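Local structure of N-acetylmuramoyl-L-alanine amidase (Mycolicibacterium smegmatis, 7AGM) at residues E52-R64 with R73-G85. The protein is a zinc-binding amidase that hydrolyses the N-acetylmuramoyl-L-alanine amide bond, probably releasing stem peptides from the peptidoglycan glycan strands. Sequence-based numbering, arbitrary orientation.
Sequences EHSFTWDTTLRVR and RTAMSRGNDNALG. With ZN (zinc ion), chain C.
The carboxylate of Asp81 is shared by His53, Ser54 and Arg78. Asp81 OD1 lies near the plane of the His53 ring and accepts from ND1 (2.6 Å), on its syn side but 30° out of the carboxylate plane. Arg78 NH1 reaches the same oxygen from the opposite face in a salt bridge (2.9 Å). Ser54 OG takes the syn lone pair of Asp81 OD2 at 2.8 Å. Arg78 NH2 lies in the carbonyl plane of His53 O, on a lone pair (2.9 Å), and also bonds Gly16 O, so the guanidinium is fixed from several sides. Next to His53, Glu52 OE2 binds zinc with His17, His107 and waters.

Apolar contacts centre on Trp57. With CG anti to the backbone N (chi1 172°), its indole extends over the loop: Asp81 CB sits on the five-membered ring, 3.6 Å from its centroid, a CH-pi contact, and Leu61 CD1 lies against the opposite face, toward its rim. Met76 CE touches Trp57 CZ3 at 3.5 Å and Thr60 CG2.

At the polar far end, Met76 SD lies over one face of the Arg64 guanidinium, and a water joins Arg64 NH1 to Thr74 OG1.

Helix segment 52-64 runs nearly antiparallel to edge strand 73-76, completing a beta-alpha-beta crossover from adjacent parallel strand 10-15; Thr59, Arg62 and Val63 meet helix 198-219.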
loop_
_atom_site.group_PDB
_atom_site.type_symbol
_atom_site.label_atom_id
_atom_site.label_comp_id
_atom_site.label_asym_id
_atom_site.label_seq_id
_atom_site.Cartn_x
_atom_site.Cartn_y
_atom_site.Cartn_z
ATOM N N GLU A 52 -6.100 11.367 -3.327
ATOM C CA GLU A 52 -5.520 10.070 -3.001
ATOM C C GLU A 52 -5.729 9.708 -1.535
ATOM O O GLU A 52 -6.063 8.561 -1.214
ATOM C CB GLU A 52 -4.028 10.060 -3.332
ATOM C CG GLU A 52 -3.378 8.720 -3.007
ATOM C CD GLU A 52 -1.893 8.698 -3.283
ATOM O OE1 GLU A 52 -1.368 9.708 -3.800
ATOM O OE2 GLU A 52 -1.241 7.674 -2.973
ATOM N N HIS A 53 -5.556 10.674 -0.627
ATOM C CA HIS A 53 -5.615 10.337 0.792
ATOM C C HIS A 53 -6.987 9.811 1.202
ATOM O O HIS A 53 -7.077 8.974 2.105
ATOM C CB HIS A 53 -5.166 11.516 1.660
ATOM C CG HIS A 53 -6.150 12.646 1.735
ATOM N ND1 HIS A 53 -7.266 12.615 2.545
ATOM C CD2 HIS A 53 -6.156 13.860 1.136
ATOM C CE1 HIS A 53 -7.927 13.753 2.428
ATOM N NE2 HIS A 53 -7.272 14.529 1.581
ATOM N N SER A 54 -8.062 10.275 0.551
ATOM C CA SER A 54 -9.388 9.753 0.873
ATOM C C SER A 54 -9.613 8.380 0.247
ATOM O O SER A 54 -10.217 7.497 0.876
ATOM C CB SER A 54 -10.472 10.735 0.434
ATOM O OG SER A 54 -10.335 11.961 1.137
ATOM N N PHE A 55 -9.112 8.173 -0.975
ATOM C CA PHE A 55 -9.189 6.852 -1.585
ATOM C C PHE A 55 -8.469 5.813 -0.734
ATOM O O PHE A 55 -9.001 4.724 -0.481
ATOM C CB PHE A 55 -8.583 6.858 -2.988
ATOM C CG PHE A 55 -8.331 5.474 -3.515
ATOM C CD1 PHE A 55 -9.380 4.681 -3.952
ATOM C CD2 PHE A 55 -7.048 4.942 -3.529
ATOM C CE1 PHE A 55 -9.164 3.389 -4.412
ATOM C CE2 PHE A 55 -6.819 3.655 -3.990
ATOM C CZ PHE A 55 -7.870 2.872 -4.437
ATOM N N THR A 56 -7.236 6.116 -0.309
ATOM C CA THR A 56 -6.483 5.116 0.441
ATOM C C THR A 56 -7.128 4.856 1.794
ATOM O O THR A 56 -7.164 3.713 2.264
ATOM C CB THR A 56 -5.028 5.550 0.622
ATOM O OG1 THR A 56 -4.966 6.702 1.475
ATOM C CG2 THR A 56 -4.355 5.851 -0.730
ATOM N N TRP A 57 -7.654 5.902 2.427
ATOM C CA TRP A 57 -8.303 5.748 3.726
ATOM C C TRP A 57 -9.505 4.813 3.638
ATOM O O TRP A 57 -9.581 3.798 4.345
ATOM C CB TRP A 57 -8.712 7.129 4.241
ATOM C CG TRP A 57 -9.547 7.093 5.476
ATOM C CD1 TRP A 57 -10.874 7.427 5.594
ATOM C CD2 TRP A 57 -9.113 6.715 6.787
ATOM N NE1 TRP A 57 -11.282 7.277 6.894
ATOM C CE2 TRP A 57 -10.221 6.847 7.649
ATOM C CE3 TRP A 57 -7.892 6.282 7.315
ATOM C CZ2 TRP A 57 -10.148 6.549 9.006
ATOM C CZ3 TRP A 57 -7.821 5.992 8.669
ATOM C CH2 TRP A 57 -8.943 6.122 9.495
ATOM N N ASP A 58 -10.450 5.123 2.745
ATOM C CA ASP A 58 -11.671 4.325 2.691
ATOM C C ASP A 58 -11.390 2.901 2.216
ATOM O O ASP A 58 -11.948 1.937 2.760
ATOM C CB ASP A 58 -12.719 5.012 1.823
ATOM C CG ASP A 58 -14.054 4.317 1.898
ATOM O OD1 ASP A 58 -14.712 4.443 2.949
ATOM O OD2 ASP A 58 -14.430 3.631 0.926
ATOM N N THR A 59 -10.498 2.742 1.235
ATOM C CA THR A 59 -10.141 1.401 0.780
ATOM C C THR A 59 -9.508 0.595 1.908
ATOM O O THR A 59 -9.824 -0.590 2.090
ATOM C CB THR A 59 -9.200 1.496 -0.423
ATOM O OG1 THR A 59 -9.846 2.233 -1.466
ATOM C CG2 THR A 59 -8.841 0.115 -0.957
ATOM N N THR A 60 -8.655 1.237 2.712
ATOM C CA THR A 60 -8.000 0.523 3.806
ATOM C C THR A 60 -9.004 0.114 4.879
ATOM O O THR A 60 -8.891 -0.978 5.450
ATOM C CB THR A 60 -6.843 1.344 4.386
ATOM O OG1 THR A 60 -5.872 1.613 3.357
ATOM C CG2 THR A 60 -6.153 0.564 5.507
ATOM N N LEU A 61 -10.019 0.956 5.141
ATOM C CA LEU A 61 -11.055 0.579 6.102
ATOM C C LEU A 61 -11.787 -0.677 5.646
ATOM O O LEU A 61 -12.142 -1.538 6.462
ATOM C CB LEU A 61 -12.051 1.729 6.273
ATOM C CG LEU A 61 -11.530 2.969 7.001
ATOM C CD1 LEU A 61 -12.617 4.037 7.072
ATOM C CD2 LEU A 61 -11.036 2.608 8.405
ATOM N N ARG A 62 -12.043 -0.786 4.343
ATOM C CA ARG A 62 -12.692 -1.973 3.805
ATOM C C ARG A 62 -11.790 -3.191 3.925
ATOM O O ARG A 62 -12.261 -4.276 4.289
ATOM C CB ARG A 62 -13.110 -1.713 2.362
ATOM C CG ARG A 62 -14.193 -0.637 2.274
ATOM C CD ARG A 62 -14.411 -0.149 0.849
ATOM N NE ARG A 62 -15.316 1.004 0.809
ATOM C CZ ARG A 62 -16.638 0.921 0.719
ATOM N NH1 ARG A 62 -17.235 -0.262 0.652
ATOM N NH2 ARG A 62 -17.367 2.029 0.696
ATOM N N VAL A 63 -10.489 -3.030 3.648
ATOM C CA VAL A 63 -9.540 -4.124 3.847
ATOM C C VAL A 63 -9.543 -4.568 5.306
ATOM O O VAL A 63 -9.602 -5.765 5.608
ATOM C CB VAL A 63 -8.128 -3.712 3.386
ATOM C CG1 VAL A 63 -7.080 -4.735 3.850
ATOM C CG2 VAL A 63 -8.075 -3.540 1.859
ATOM N N ARG A 64 -9.489 -3.607 6.235
ATOM C CA ARG A 64 -9.443 -3.955 7.654
ATOM C C ARG A 64 -10.667 -4.760 8.071
ATOM O O ARG A 64 -10.551 -5.764 8.783
ATOM C CB ARG A 64 -9.318 -2.707 8.527
ATOM C CG ARG A 64 -9.425 -3.074 9.995
ATOM C CD ARG A 64 -9.135 -1.934 10.897
ATOM N NE ARG A 64 -10.229 -0.979 10.921
ATOM C CZ ARG A 64 -10.236 0.089 11.703
ATOM N NH1 ARG A 64 -9.211 0.316 12.515
ATOM N NH2 ARG A 64 -11.260 0.925 11.672
ATOM N N ARG A 73 -5.518 -10.104 12.991
ATOM C CA ARG A 73 -5.267 -8.900 13.773
ATOM C C ARG A 73 -4.776 -7.792 12.859
ATOM O O ARG A 73 -3.983 -8.037 11.944
ATOM C CB ARG A 73 -4.171 -9.163 14.808
ATOM C CG ARG A 73 -4.517 -10.155 15.906
ATOM C CD ARG A 73 -3.315 -10.325 16.837
ATOM N NE ARG A 73 -3.660 -10.820 18.168
ATOM C CZ ARG A 73 -3.418 -12.052 18.606
ATOM N NH1 ARG A 73 -2.829 -12.948 17.812
ATOM N NH2 ARG A 73 -3.767 -12.388 19.844
ATOM N N THR A 74 -5.226 -6.567 13.116
ATOM C CA THR A 74 -4.781 -5.433 12.323
ATOM C C THR A 74 -4.421 -4.250 13.210
ATOM O O THR A 74 -4.915 -4.096 14.337
ATOM C CB THR A 74 -5.831 -4.984 11.279
ATOM O OG1 THR A 74 -7.028 -4.556 11.942
ATOM C CG2 THR A 74 -6.167 -6.113 10.303
ATOM N N ALA A 75 -3.563 -3.397 12.651
ATOM C CA ALA A 75 -3.317 -2.055 13.150
ATOM C C ALA A 75 -3.137 -1.148 11.946
ATOM O O ALA A 75 -2.766 -1.612 10.866
ATOM C CB ALA A 75 -2.079 -1.967 14.051
ATOM N N MET A 76 -3.422 0.139 12.126
ATOM C CA MET A 76 -3.332 1.110 11.043
ATOM C C MET A 76 -2.343 2.222 11.370
ATOM O O MET A 76 -2.113 2.563 12.534
ATOM C CB MET A 76 -4.712 1.687 10.695
ATOM C CG MET A 76 -5.641 0.664 10.060
ATOM S SD MET A 76 -7.204 1.379 9.541
ATOM C CE MET A 76 -6.643 2.688 8.461
ATOM N N SER A 77 -1.757 2.796 10.321
ATOM C CA SER A 77 -0.778 3.859 10.497
ATOM C C SER A 77 -1.405 5.199 10.857
ATOM O O SER A 77 -0.704 6.072 11.376
ATOM C CB SER A 77 0.037 4.026 9.219
ATOM O OG SER A 77 -0.803 4.429 8.158
ATOM N N ARG A 78 -2.694 5.392 10.584
ATOM C CA ARG A 78 -3.372 6.627 10.942
ATOM C C ARG A 78 -4.815 6.297 11.276
ATOM O O ARG A 78 -5.339 5.250 10.886
ATOM C CB ARG A 78 -3.279 7.682 9.832
ATOM C CG ARG A 78 -3.878 7.267 8.498
ATOM C CD ARG A 78 -3.760 8.442 7.543
ATOM N NE ARG A 78 -3.959 8.163 6.122
ATOM C CZ ARG A 78 -4.964 8.641 5.387
ATOM N NH1 ARG A 78 -5.927 9.374 5.945
ATOM N NH2 ARG A 78 -5.007 8.388 4.085
ATOM N N GLY A 79 -5.454 7.218 11.996
ATOM C CA GLY A 79 -6.763 6.964 12.561
ATOM C C GLY A 79 -7.865 7.885 12.082
ATOM O O GLY A 79 -8.988 7.816 12.591
ATOM N N ASN A 80 -7.570 8.748 11.113
ATOM C CA ASN A 80 -8.576 9.633 10.535
ATOM C C ASN A 80 -8.118 10.048 9.142
ATOM O O ASN A 80 -7.016 9.712 8.696
ATOM C CB ASN A 80 -8.815 10.866 11.411
ATOM C CG ASN A 80 -7.565 11.708 11.582
ATOM O OD1 ASN A 80 -6.979 12.193 10.604
ATOM N ND2 ASN A 80 -7.152 11.896 12.829
ATOM N N ASP A 81 -8.970 10.818 8.469
ATOM C CA ASP A 81 -8.701 11.327 7.132
ATOM C C ASP A 81 -8.877 12.843 7.081
ATOM O O ASP A 81 -9.188 13.401 6.030
ATOM C CB ASP A 81 -9.586 10.631 6.096
ATOM C CG ASP A 81 -9.156 10.916 4.672
ATOM O OD1 ASP A 81 -7.937 10.889 4.422
ATOM O OD2 ASP A 81 -10.031 11.168 3.811
ATOM N N ASN A 82 -8.664 13.528 8.207
ATOM C CA ASN A 82 -8.831 14.977 8.219
ATOM C C ASN A 82 -7.770 15.706 9.037
ATOM O O ASN A 82 -7.940 16.901 9.313
ATOM C CB ASN A 82 -10.243 15.380 8.686
ATOM C CG ASN A 82 -10.505 15.023 10.139
ATOM O OD1 ASN A 82 -9.790 14.221 10.734
ATOM N ND2 ASN A 82 -11.536 15.628 10.720
ATOM N N ALA A 83 -6.681 15.043 9.421
ATOM C CA ALA A 83 -5.646 15.677 10.225
ATOM C C ALA A 83 -4.288 15.107 9.833
ATOM O O ALA A 83 -4.185 14.193 9.008
ATOM C CB ALA A 83 -5.944 15.506 11.719
ATOM N N LEU A 84 -3.236 15.659 10.435
ATOM C CA LEU A 84 -1.883 15.205 10.147
ATOM C C LEU A 84 -1.724 13.728 10.492
ATOM O O LEU A 84 -2.336 13.216 11.432
ATOM C CB LEU A 84 -0.870 16.025 10.948
ATOM C CG LEU A 84 -0.631 17.464 10.494
ATOM C CD1 LEU A 84 0.220 18.195 11.516
ATOM C CD2 LEU A 84 0.035 17.481 9.132
ATOM N N GLY A 85 -0.895 13.044 9.702
ATOM C CA GLY A 85 -0.520 11.671 9.954
ATOM C C GLY A 85 0.991 11.542 10.022
ATOM O O GLY A 85 1.720 12.516 9.811
HETATM ZN ZN ZN C . 0.785 7.791 -2.675
HETATM O O HOH W 1 1.438 9.415 -3.914
HETATM O O HOH W 2 -6.945 -1.801 12.997
HETATM O O HOH W 3 3.001 8.026 -2.704
HETATM O O HOH W 4 1.061 7.176 -4.637
#